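Local coordinates for iron-rich dpsA-homolog protein (Halobacterium salinarum, PDB 1TJO) that probably protects DNA from oxidative damage by using hydrogen peroxide to oxidise ferrous iron and storing it as ferric mineral inside a hollow twelve-subunit shell, at residues H164-E167 against H168-D172; D111-D114 against I115-L119; Y42-Y45 against H46-K50. All coordinates share one frame; numbering follows the deposited sequence.

Contact 1: residues H164-E167 against H168-D172; sequences HHIE and HYLED. With MG (magnesium ion), chain H.
His168 N donates to His164 O (3.0 Å) and Tyr169 N to His165 O (2.9 Å) in the last turn of helix 146-169, while Leu170 N reaches Ile166 O at 3.2 Å and adds a weak bond to Glu167 O.

One turn apart, the imidazoles of His164 and His168 form an edge-to-face pair, centroids 4.2 Å apart and planes at 57°. With chi1 at 166° the His164 ring lies beside its own carbonyl carbon, which swings it along the helix toward the later turn and sets NE2 over one face of the His168 ring, near the rim. The two NE2 atoms, 3.2 Å apart, are not hydrogen-bonded; the rings simply meet. His168 NE2 has another task: it binds magnesium at 2.6 Å, a long metal bond. Three waters also ligate the metal, and Glu56 and Gln86 of two neighbouring subunits complete its shell. Glu171 joins in the second shell, its OE2 accepting a hydrogen bond from one of those waters at 2.9 Å, while its OE1 pairs with Arg8 of a neighbouring subunit.

Round the helix from the metal, Ile166 CG2 lies against Leu170 CD1, the two chains side by side and pointing the same way. The Tyr169 ring passes close to His165 O through CD2, and its hydroxyl is anchored by Asp62 of the same chain.

This C-terminal stretch carries His164, His168 and Glu171, all assigned to iron translocation, into a site shared by three subunits; the bound magnesium probably marks a step on an ion path through the Dps shell.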
ATOM      1  N   HIS A 164      19.273  -7.329 -23.853  1.00 19.93           N
ATOM      2  CA  HIS A 164      18.534  -6.705 -24.956  1.00 21.06           C
ATOM      3  C   HIS A 164      18.457  -5.177 -24.784  1.00 19.62           C
ATOM      4  O   HIS A 164      18.609  -4.455 -25.774  1.00 20.12           O
ATOM      5  CB  HIS A 164      17.142  -7.331 -25.077  1.00 23.08           C
ATOM      6  CG  HIS A 164      16.215  -6.553 -25.927  1.00 26.90           C
ATOM      7  ND1 HIS A 164      15.203  -5.780 -25.403  1.00 33.75           N
ATOM      8  CD2 HIS A 164      16.187  -6.370 -27.265  1.00 26.22           C
ATOM      9  CE1 HIS A 164      14.566  -5.181 -26.395  1.00 35.28           C
ATOM     10  NE2 HIS A 164      15.146  -5.517 -27.533  1.00 34.28           N
ATOM     11  N   HIS A 165      18.237  -4.678 -23.568  1.00 19.29           N
ATOM     12  CA  HIS A 165      18.187  -3.245 -23.331  1.00 20.04           C
ATOM     13  C   HIS A 165      19.523  -2.625 -23.697  1.00 19.23           C
ATOM     14  O   HIS A 165      19.591  -1.579 -24.323  1.00 18.51           O
ATOM     15  CB  HIS A 165      17.885  -2.939 -21.861  1.00 21.66           C
ATOM     16  CG  HIS A 165      16.449  -3.008 -21.526  1.00 28.67           C
ATOM     17  ND1 HIS A 165      15.764  -1.930 -20.998  1.00 36.72           N
ATOM     18  CD2 HIS A 165      15.575  -4.034 -21.564  1.00 35.14           C
ATOM     19  CE1 HIS A 165      14.515  -2.294 -20.760  1.00 35.86           C
ATOM     20  NE2 HIS A 165      14.374  -3.566 -21.089  1.00 39.54           N
ATOM     21  N   ILE A 166      20.602  -3.275 -23.304  1.00 19.15           N
ATOM     22  CA  ILE A 166      21.935  -2.748 -23.657  1.00 20.87           C
ATOM     23  C   ILE A 166      22.140  -2.703 -25.150  1.00 20.11           C
ATOM     24  O   ILE A 166      22.646  -1.681 -25.689  1.00 19.85           O
ATOM     25  CB  ILE A 166      23.072  -3.532 -22.922  1.00 21.41           C
ATOM     26  CG1 ILE A 166      23.009  -3.272 -21.421  1.00 22.74           C
ATOM     27  CG2 ILE A 166      24.471  -3.213 -23.520  1.00 23.64           C
ATOM     28  CD1 ILE A 166      23.843  -4.213 -20.588  1.00 27.15           C
ATOM     29  N   GLU A 167      21.730  -3.767 -25.840  1.00 20.93           N
ATOM     30  CA  GLU A 167      21.773  -3.784 -27.287  1.00 21.03           C
ATOM     31  C   GLU A 167      21.042  -2.582 -27.886  1.00 21.04           C
ATOM     32  O   GLU A 167      21.568  -1.911 -28.765  1.00 19.61           O
ATOM     33  CB  GLU A 167      21.193  -5.101 -27.849  1.00 22.74           C
ATOM     34  CG  GLU A 167      21.368  -5.243 -29.353  1.00 27.28           C
ATOM     35  CD  GLU A 167      21.366  -6.680 -29.854  1.00 33.95           C
ATOM     36  OE1 GLU A 167      20.288  -7.289 -29.832  1.00 37.48           O
ATOM     37  OE2 GLU A 167      22.424  -7.167 -30.329  1.00 38.47           O
ATOM     38  N   HIS A 168      19.831  -2.295 -27.392  1.00 19.24           N
ATOM     39  CA  HIS A 168      19.127  -1.084 -27.793  1.00 20.03           C
ATOM     40  C   HIS A 168      19.770   0.238 -27.501  1.00 19.70           C
ATOM     41  O   HIS A 168      19.730   1.114 -28.359  1.00 19.24           O
ATOM     42  CB  HIS A 168      17.703  -1.097 -27.332  1.00 19.97           C
ATOM     43  CG  HIS A 168      16.822  -1.926 -28.213  1.00 25.49           C
ATOM     44  ND1 HIS A 168      15.453  -1.738 -28.296  1.00 23.35           N
ATOM     45  CD2 HIS A 168      17.130  -2.914 -29.094  1.00 27.00           C
ATOM     46  CE1 HIS A 168      14.959  -2.600 -29.174  1.00 26.37           C
ATOM     47  NE2 HIS A 168      15.953  -3.326 -29.662  1.00 28.32           N
ATOM     48  N   TYR A 169      20.400   0.379 -26.332  1.00 18.74           N
ATOM     49  CA  TYR A 169      21.062   1.640 -26.002  1.00 19.41           C
ATOM     50  C   TYR A 169      22.197   1.958 -26.991  1.00 19.18           C
ATOM     51  O   TYR A 169      22.459   3.127 -27.246  1.00 20.13           O
ATOM     52  CB  TYR A 169      21.688   1.570 -24.645  1.00 18.92           C
ATOM     53  CG  TYR A 169      20.778   1.932 -23.488  1.00 20.68           C
ATOM     54  CD1 TYR A 169      20.147   3.172 -23.432  1.00 21.95           C
ATOM     55  CD2 TYR A 169      20.531   1.011 -22.480  1.00 20.43           C
ATOM     56  CE1 TYR A 169      19.352   3.513 -22.344  1.00 23.90           C
ATOM     57  CE2 TYR A 169      19.706   1.342 -21.425  1.00 22.80           C
ATOM     58  CZ  TYR A 169      19.134   2.585 -21.359  1.00 24.06           C
ATOM     59  OH  TYR A 169      18.356   2.920 -20.262  1.00 24.59           O
ATOM     60  N   LEU A 170      22.835   0.898 -27.505  1.00 19.45           N
ATOM     61  CA  LEU A 170      23.956   0.970 -28.439  1.00 20.02           C
ATOM     62  C   LEU A 170      23.582   1.112 -29.897  1.00 20.13           C
ATOM     63  O   LEU A 170      24.455   1.339 -30.750  1.00 20.97           O
ATOM     64  CB  LEU A 170      24.860  -0.253 -28.286  1.00 19.63           C
ATOM     65  CG  LEU A 170      25.583  -0.309 -26.947  1.00 19.68           C
ATOM     66  CD1 LEU A 170      26.352  -1.595 -26.707  1.00 22.48           C
ATOM     67  CD2 LEU A 170      26.507   0.919 -26.728  1.00 21.68           C
ATOM     68  N   GLU A 171      22.318   0.935 -30.202  1.00 21.05           N
ATOM     69  CA  GLU A 171      21.850   1.029 -31.588  1.00 20.90           C
ATOM     70  C   GLU A 171      22.000   2.400 -32.187  1.00 20.90           C
ATOM     71  O   GLU A 171      21.976   3.399 -31.499  1.00 21.76           O
ATOM     72  CB  GLU A 171      20.407   0.594 -31.735  1.00 20.90           C
ATOM     73  CG  GLU A 171      20.269  -0.899 -31.885  1.00 23.97           C
ATOM     74  CD  GLU A 171      20.619  -1.400 -33.256  1.00 26.59           C
ATOM     75  OE1 GLU A 171      21.033  -0.605 -34.135  1.00 28.20           O
ATOM     76  OE2 GLU A 171      20.457  -2.624 -33.458  1.00 31.72           O
ATOM     77  N   ASP A 172      22.142   2.433 -33.515  1.00 22.14           N
ATOM     78  CA  ASP A 172      22.445   3.678 -34.204  1.00 22.58           C
ATOM     79  C   ASP A 172      21.227   4.502 -34.600  1.00 23.15           C
ATOM     80  O   ASP A 172      20.957   4.749 -35.766  1.00 23.52           O
ATOM     81  CB  ASP A 172      23.284   3.405 -35.453  1.00 23.60           C
ATOM     82  CG  ASP A 172      22.575   2.531 -36.484  1.00 26.67           C
ATOM     83  OD1 ASP A 172      21.523   1.926 -36.240  1.00 28.56           O
ATOM     84  OD2 ASP A 172      23.031   2.435 -37.649  1.00 35.03           O
TER
HETATM   85 MG    MG H1402      16.299  -4.180 -32.049  0.50 30.13          MG
HETATM   86  O   HOH W   1      18.418  -4.140 -32.104  1.00 38.16           O
HETATM   87  O   HOH W   2      16.462  -5.823 -31.085  1.00 33.47           O
HETATM   88  O   HOH W   3      16.317  -4.876 -33.880  1.00 55.73           O

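Contact 2: residues D111-D114 against I115-L119; sequences DVYD and IRTSL
Asp114 OD2 is gripped by two groups of one residue: Thr117 N at 2.9 Å, with an N-H...O angle of 159°, and Thr117 OG1 at 3.1 Å. Both come to the syn side of the carboxylate oxygen and from the same face, some 30° out of the carboxylate plane, so together they hold the group against turning. The side chain gets there because Asp114 CG sits between its own backbone N and carbonyl carbon (chi1 61°), folding the carboxylate back over the first turn. The Asp114 and Thr117 side chains cross at about a right angle.

This is an N-cap. Asp114 immediately precedes helix 115-142 and accepts from a backbone N-H of the first turn; its negative charge is also likely to be favoured by the positive end of the helix dipole. Beside the cap, Asp173 of a neighbouring subunit accepts from Ile115 N.

Asp114 O is shared as well. Ser118 N donates to it in a regular helical bond of 3.0 Å, while Ser118 OG donates from above the carbonyl plane at 2.9 Å. The same hydroxyl accepts from a water at 2.7 Å, and that water in turn accepts from Tyr113 N, bridging the incoming loop to the helix. Apolar contact is slight: Thr117 CG2 packs on Tyr113 CB at 3.8 Å. The tyrosine ring runs on to Asp109, which receives its hydroxyl in a hydrogen bond.

The cap stands where the loop after helix 96-102 turns into helix 115-142. From there Ile115 and Leu119 pack on Leu63 of helix 60-87, Leu119 also touches Ile166 and Tyr169 of helix 146-169, and Ser118 meets His51 of helix 24-54.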
ATOM      1  N   ASP A 111      40.257   1.488 -14.571  1.00 21.41           N
ATOM      2  CA  ASP A 111      40.013   2.796 -15.136  1.00 21.19           C
ATOM      3  C   ASP A 111      38.562   2.844 -15.589  1.00 21.20           C
ATOM      4  O   ASP A 111      37.898   1.802 -15.687  1.00 21.05           O
ATOM      5  CB  ASP A 111      40.943   3.094 -16.291  1.00 21.52           C
ATOM      6  CG  ASP A 111      42.394   3.242 -15.850  1.00 23.89           C
ATOM      7  OD1 ASP A 111      42.668   3.473 -14.647  1.00 22.87           O
ATOM      8  OD2 ASP A 111      43.314   3.182 -16.679  1.00 25.33           O
ATOM      9  N   VAL A 112      38.086   4.076 -15.796  1.00 20.20           N
ATOM     10  CA  VAL A 112      36.714   4.347 -16.223  1.00 20.43           C
ATOM     11  C   VAL A 112      36.677   4.698 -17.692  1.00 20.54           C
ATOM     12  O   VAL A 112      37.390   5.582 -18.130  1.00 20.89           O
ATOM     13  CB  VAL A 112      36.131   5.495 -15.390  1.00 21.23           C
ATOM     14  CG1 VAL A 112      34.698   5.853 -15.849  1.00 21.50           C
ATOM     15  CG2 VAL A 112      36.124   5.096 -13.957  1.00 22.32           C
ATOM     16  N   TYR A 113      35.832   4.014 -18.446  1.00 18.86           N
ATOM     17  CA  TYR A 113      35.727   4.231 -19.868  1.00 20.63           C
ATOM     18  C   TYR A 113      34.413   4.893 -20.197  1.00 20.59           C
ATOM     19  O   TYR A 113      33.482   4.959 -19.368  1.00 20.94           O
ATOM     20  CB  TYR A 113      35.887   2.913 -20.581  1.00 20.70           C
ATOM     21  CG  TYR A 113      37.228   2.332 -20.215  1.00 22.40           C
ATOM     22  CD1 TYR A 113      37.370   1.387 -19.219  1.00 22.21           C
ATOM     23  CD2 TYR A 113      38.382   2.810 -20.827  1.00 22.63           C
ATOM     24  CE1 TYR A 113      38.641   0.912 -18.836  1.00 25.28           C
ATOM     25  CE2 TYR A 113      39.609   2.346 -20.475  1.00 24.95           C
ATOM     26  CZ  TYR A 113      39.750   1.408 -19.487  1.00 24.70           C
ATOM     27  OH  TYR A 113      41.017   0.959 -19.167  1.00 25.58           O
ATOM     28  N   ASP A 114      34.332   5.395 -21.418  1.00 21.27           N
ATOM     29  CA  ASP A 114      33.133   6.075 -21.845  1.00 21.03           C
ATOM     30  C   ASP A 114      31.978   5.108 -21.810  1.00 20.47           C
ATOM     31  O   ASP A 114      32.155   3.857 -21.748  1.00 19.60           O
ATOM     32  CB  ASP A 114      33.295   6.678 -23.240  1.00 22.89           C
ATOM     33  CG  ASP A 114      33.580   5.646 -24.268  1.00 26.16           C
ATOM     34  OD1 ASP A 114      34.746   5.530 -24.662  1.00 40.38           O
ATOM     35  OD2 ASP A 114      32.760   4.844 -24.699  1.00 29.43           O
ATOM     36  N   ILE A 115      30.778   5.647 -21.894  1.00 19.42           N
ATOM     37  CA  ILE A 115      29.604   4.772 -21.724  1.00 19.66           C
ATOM     38  C   ILE A 115      29.403   3.725 -22.828  1.00 19.22           C
ATOM     39  O   ILE A 115      28.976   2.609 -22.553  1.00 19.54           O
ATOM     40  CB  ILE A 115      28.299   5.613 -21.413  1.00 20.40           C
ATOM     41  CG1 ILE A 115      27.150   4.692 -20.986  1.00 20.66           C
ATOM     42  CG2 ILE A 115      27.886   6.463 -22.601  1.00 21.68           C
ATOM     43  CD1 ILE A 115      27.428   3.917 -19.718  1.00 19.49           C
ATOM     44  N   ARG A 116      29.713   4.057 -24.071  1.00 18.75           N
ATOM     45  CA  ARG A 116      29.559   3.111 -25.138  1.00 18.04           C
ATOM     46  C   ARG A 116      30.513   1.909 -24.906  1.00 19.21           C
ATOM     47  O   ARG A 116      30.108   0.750 -25.070  1.00 21.29           O
ATOM     48  CB  ARG A 116      29.791   3.787 -26.484  1.00 18.88           C
ATOM     49  CG  ARG A 116      28.711   4.703 -26.952  1.00 18.97           C
ATOM     50  CD  ARG A 116      28.793   5.036 -28.446  1.00 21.29           C
ATOM     51  NE  ARG A 116      28.497   3.857 -29.243  1.00 19.13           N
ATOM     52  CZ  ARG A 116      27.278   3.431 -29.553  1.00 19.07           C
ATOM     53  NH1 ARG A 116      26.172   4.076 -29.203  1.00 19.66           N
ATOM     54  NH2 ARG A 116      27.160   2.303 -30.220  1.00 19.50           N
ATOM     55  N   THR A 117      31.746   2.189 -24.484  1.00 19.36           N
ATOM     56  CA  THR A 117      32.702   1.135 -24.228  1.00 19.47           C
ATOM     57  C   THR A 117      32.235   0.273 -23.083  1.00 18.82           C
ATOM     58  O   THR A 117      32.295  -0.974 -23.148  1.00 18.21           O
ATOM     59  CB  THR A 117      34.048   1.760 -23.940  1.00 21.32           C
ATOM     60  OG1 THR A 117      34.541   2.350 -25.144  1.00 21.52           O
ATOM     61  CG2 THR A 117      35.096   0.713 -23.533  1.00 23.48           C
ATOM     62  N   SER A 118      31.796   0.940 -22.018  1.00 18.49           N
ATOM     63  CA  SER A 118      31.339   0.289 -20.824  1.00 18.40           C
ATOM     64  C   SER A 118      30.180  -0.650 -21.125  1.00 17.21           C
ATOM     65  O   SER A 118      30.228  -1.812 -20.774  1.00 18.74           O
ATOM     66  CB  SER A 118      30.958   1.313 -19.730  1.00 18.19           C
ATOM     67  OG  SER A 118      32.080   2.139 -19.419  1.00 20.56           O
ATOM     68  N   LEU A 119      29.142  -0.165 -21.798  1.00 18.04           N
ATOM     69  CA  LEU A 119      28.037  -1.017 -22.133  1.00 19.10           C
ATOM     70  C   LEU A 119      28.417  -2.162 -23.064  1.00 19.21           C
ATOM     71  O   LEU A 119      27.897  -3.247 -22.886  1.00 18.68           O
ATOM     72  CB  LEU A 119      26.896  -0.218 -22.733  1.00 19.64           C
ATOM     73  CG  LEU A 119      25.768   0.334 -21.863  1.00 26.23           C
ATOM     74  CD1 LEU A 119      25.958   0.426 -20.366  1.00 24.71           C
ATOM     75  CD2 LEU A 119      25.094   1.516 -22.517  1.00 23.61           C
TER
HETATM   76  O   HOH W   4      33.986   1.987 -17.464  1.00 25.87           O

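Contact 3: residues Y42-Y45 against H46-K50; sequences YVLY and HQLKK
Four backbone hydrogen bonds tie Tyr42-Tyr45 to His46-Lys50 in unbroken alpha-helical fashion, the shortest being Leu48 N to Leu44 O at 2.8 Å; His46, Gln47 and Lys49 donate likewise to Tyr42, Val43 and Tyr45.

The aromatic contact joins sequence neighbours. Tyr45 turns an edge to the face of the His46 ring, its CD2 standing 3.7 Å above that plane over the middle of the imidazole, with the two planes at 78°. The differing first torsions bring this about: Tyr45 has CG anti to its backbone N (chi1 164°), whereas His46 folds back toward the preceding turn. There His46 CD2 also lies 3.3 Å from Tyr42 O.

A CH-pi contact covers a face of the tyrosine. Lys49 CG lies 4.0 Å from the centroid of the Tyr45 ring and 18° off its normal, and the two side chains run the same way. Farther round the helix the interaction is purely apolar, with Leu48 CD1 set 3.7 Å from Leu44 CG.

The polar ends of Tyr45, His46 and Lys49 go to another copy of the protein. Tyr45 OH bonds to Glu75 and Tyr42 of the neighbouring subunit, Lys49 NZ to its Asp79, and His46 NE2 meets His46 NE2 of that subunit in a hydrogen bond. Were His46 an alanine, the Tyr45 edge would probably lose the imidazole it rests on, and the partner histidine its mate across the interface.

The arrangement belongs to helix 24-54 of the ferritin-like four-helix bundle, at the dimer interface where Dps proteins build their iron sites between subunits: here it meets Asp79 of the neighbouring subunit, an iron ligand, and its Glu75, assigned to iron nucleation, and ferric iron lies about 5 Å from the Lys49 side chain.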
ATOM      1  N   TYR A  42      28.295 -12.729 -10.470  1.00 17.32           N
ATOM      2  CA  TYR A  42      28.800 -11.762  -9.505  1.00 18.28           C
ATOM      3  C   TYR A  42      29.823 -10.763 -10.090  1.00 19.12           C
ATOM      4  O   TYR A  42      29.848  -9.613  -9.698  1.00 18.49           O
ATOM      5  CB  TYR A  42      29.309 -12.407  -8.206  1.00 17.89           C
ATOM      6  CG  TYR A  42      28.330 -12.165  -7.039  1.00 18.11           C
ATOM      7  CD1 TYR A  42      27.947 -13.203  -6.229  1.00 18.78           C
ATOM      8  CD2 TYR A  42      27.877 -10.891  -6.735  1.00 18.89           C
ATOM      9  CE1 TYR A  42      27.101 -13.018  -5.181  1.00 19.60           C
ATOM     10  CE2 TYR A  42      27.014 -10.695  -5.677  1.00 19.09           C
ATOM     11  CZ  TYR A  42      26.634 -11.763  -4.905  1.00 20.19           C
ATOM     12  OH  TYR A  42      25.746 -11.587  -3.841  1.00 22.07           O
ATOM     13  N   VAL A  43      30.623 -11.211 -11.058  1.00 18.58           N
ATOM     14  CA  VAL A  43      31.477 -10.300 -11.805  1.00 19.32           C
ATOM     15  C   VAL A  43      30.614  -9.303 -12.599  1.00 18.36           C
ATOM     16  O   VAL A  43      30.893  -8.122 -12.596  1.00 18.17           O
ATOM     17  CB  VAL A  43      32.537 -11.002 -12.704  1.00 19.88           C
ATOM     18  CG1 VAL A  43      33.570 -11.718 -11.830  1.00 20.21           C
ATOM     19  CG2 VAL A  43      31.932 -11.941 -13.601  1.00 27.27           C
ATOM     20  N   LEU A  44      29.533  -9.787 -13.213  1.00 17.83           N
ATOM     21  CA  LEU A  44      28.589  -8.946 -13.929  1.00 17.56           C
ATOM     22  C   LEU A  44      27.998  -7.914 -12.978  1.00 18.24           C
ATOM     23  O   LEU A  44      27.979  -6.727 -13.266  1.00 18.96           O
ATOM     24  CB  LEU A  44      27.481  -9.793 -14.573  1.00 17.24           C
ATOM     25  CG  LEU A  44      26.353  -8.962 -15.198  1.00 17.89           C
ATOM     26  CD1 LEU A  44      26.889  -8.131 -16.358  1.00 21.09           C
ATOM     27  CD2 LEU A  44      25.185  -9.880 -15.558  1.00 19.57           C
ATOM     28  N   TYR A  45      27.517  -8.399 -11.846  1.00 18.10           N
ATOM     29  CA  TYR A  45      26.938  -7.516 -10.829  1.00 17.44           C
ATOM     30  C   TYR A  45      27.916  -6.378 -10.499  1.00 15.31           C
ATOM     31  O   TYR A  45      27.539  -5.163 -10.461  1.00 17.52           O
ATOM     32  CB  TYR A  45      26.659  -8.308  -9.547  1.00 17.06           C
ATOM     33  CG  TYR A  45      26.422  -7.453  -8.300  1.00 16.41           C
ATOM     34  CD1 TYR A  45      25.215  -6.859  -8.072  1.00 16.89           C
ATOM     35  CD2 TYR A  45      27.429  -7.296  -7.376  1.00 17.52           C
ATOM     36  CE1 TYR A  45      25.012  -6.095  -6.936  1.00 19.14           C
ATOM     37  CE2 TYR A  45      27.281  -6.519  -6.271  1.00 19.26           C
ATOM     38  CZ  TYR A  45      26.056  -5.950  -6.023  1.00 20.04           C
ATOM     39  OH  TYR A  45      25.899  -5.184  -4.884  1.00 22.89           O
ATOM     40  N   HIS A  46      29.171  -6.741 -10.221  1.00 16.09           N
ATOM     41  CA  HIS A  46      30.133  -5.718  -9.804  1.00 15.68           C
ATOM     42  C   HIS A  46      30.471  -4.722 -10.913  1.00 17.04           C
ATOM     43  O   HIS A  46      30.683  -3.534 -10.654  1.00 17.43           O
ATOM     44  CB  HIS A  46      31.396  -6.358  -9.236  1.00 16.29           C
ATOM     45  CG  HIS A  46      31.250  -6.692  -7.795  1.00 15.91           C
ATOM     46  ND1 HIS A  46      31.184  -5.712  -6.833  1.00 19.14           N
ATOM     47  CD2 HIS A  46      31.103  -7.878  -7.145  1.00 17.38           C
ATOM     48  CE1 HIS A  46      31.029  -6.289  -5.645  1.00 16.51           C
ATOM     49  NE2 HIS A  46      30.966  -7.591  -5.810  1.00 17.18           N
ATOM     50  N   GLN A  47      30.443  -5.178 -12.160  1.00 16.26           N
ATOM     51  CA  GLN A  47      30.728  -4.290 -13.288  1.00 17.68           C
ATOM     52  C   GLN A  47      29.532  -3.397 -13.636  1.00 17.17           C
ATOM     53  O   GLN A  47      29.703  -2.235 -13.991  1.00 16.98           O
ATOM     54  CB  GLN A  47      31.121  -5.082 -14.500  1.00 17.96           C
ATOM     55  CG  GLN A  47      31.695  -4.189 -15.588  1.00 19.54           C
ATOM     56  CD  GLN A  47      32.679  -4.906 -16.509  1.00 22.95           C
ATOM     57  OE1 GLN A  47      33.796  -5.221 -16.097  1.00 23.75           O
ATOM     58  NE2 GLN A  47      32.259  -5.171 -17.748  1.00 22.67           N
ATOM     59  N   LEU A  48      28.329  -3.923 -13.429  1.00 18.03           N
ATOM     60  CA  LEU A  48      27.114  -3.121 -13.589  1.00 17.31           C
ATOM     61  C   LEU A  48      27.111  -2.023 -12.530  1.00 18.39           C
ATOM     62  O   LEU A  48      26.772  -0.873 -12.814  1.00 17.19           O
ATOM     63  CB  LEU A  48      25.865  -3.990 -13.467  1.00 16.63           C
ATOM     64  CG  LEU A  48      25.610  -4.944 -14.614  1.00 17.52           C
ATOM     65  CD1 LEU A  48      24.478  -5.870 -14.318  1.00 20.12           C
ATOM     66  CD2 LEU A  48      25.319  -4.241 -15.932  1.00 19.47           C
ATOM     67  N   LYS A  49      27.474  -2.394 -11.306  1.00 16.89           N
ATOM     68  CA  LYS A  49      27.606  -1.395 -10.236  1.00 18.18           C
ATOM     69  C   LYS A  49      28.597  -0.325 -10.605  1.00 17.78           C
ATOM     70  O   LYS A  49      28.293   0.828 -10.503  1.00 16.57           O
ATOM     71  CB  LYS A  49      28.007  -2.035  -8.905  1.00 17.28           C
ATOM     72  CG  LYS A  49      26.902  -2.829  -8.187  1.00 19.95           C
ATOM     73  CD  LYS A  49      25.689  -2.019  -7.959  1.00 25.69           C
ATOM     74  CE  LYS A  49      25.791  -1.086  -6.850  1.00 29.61           C
ATOM     75  NZ  LYS A  49      24.471  -1.099  -6.017  1.00 31.02           N
ATOM     76  N   LYS A  50      29.776  -0.707 -11.099  1.00 15.92           N
ATOM     77  CA  LYS A  50      30.761   0.259 -11.549  1.00 17.55           C
ATOM     78  C   LYS A  50      30.168   1.231 -12.559  1.00 16.68           C
ATOM     79  O   LYS A  50      30.342   2.433 -12.466  1.00 16.50           O
ATOM     80  CB  LYS A  50      31.900  -0.470 -12.235  1.00 17.46           C
ATOM     81  CG  LYS A  50      32.936   0.455 -12.783  1.00 16.44           C
ATOM     82  CD  LYS A  50      34.053  -0.363 -13.403  1.00 19.15           C
ATOM     83  CE  LYS A  50      35.121   0.547 -13.932  1.00 18.27           C
ATOM     84  NZ  LYS A  50      36.223  -0.147 -14.690  1.00 20.00           N
TER

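From the N terminus the chain meets contact 3 first, in the second half of helix 24-54, then contact 2 at the start of helix 115-142, then contact 1 at the end of helix 146-169. Each is local, so none closes a long loop, and they follow in series without nesting or crossing. Lys50 NZ probably hydrogen-bonds Asp111 O at 2.8 Å, fastening contact 3 to the loop of contact 2. Arg116 NH2 probably does the same with Leu170 O, and Leu119 packs on Ile166, Tyr169 and Leu170, joining contact 2 to contact 1. Contact 2 therefore bridges the other two, which do not touch.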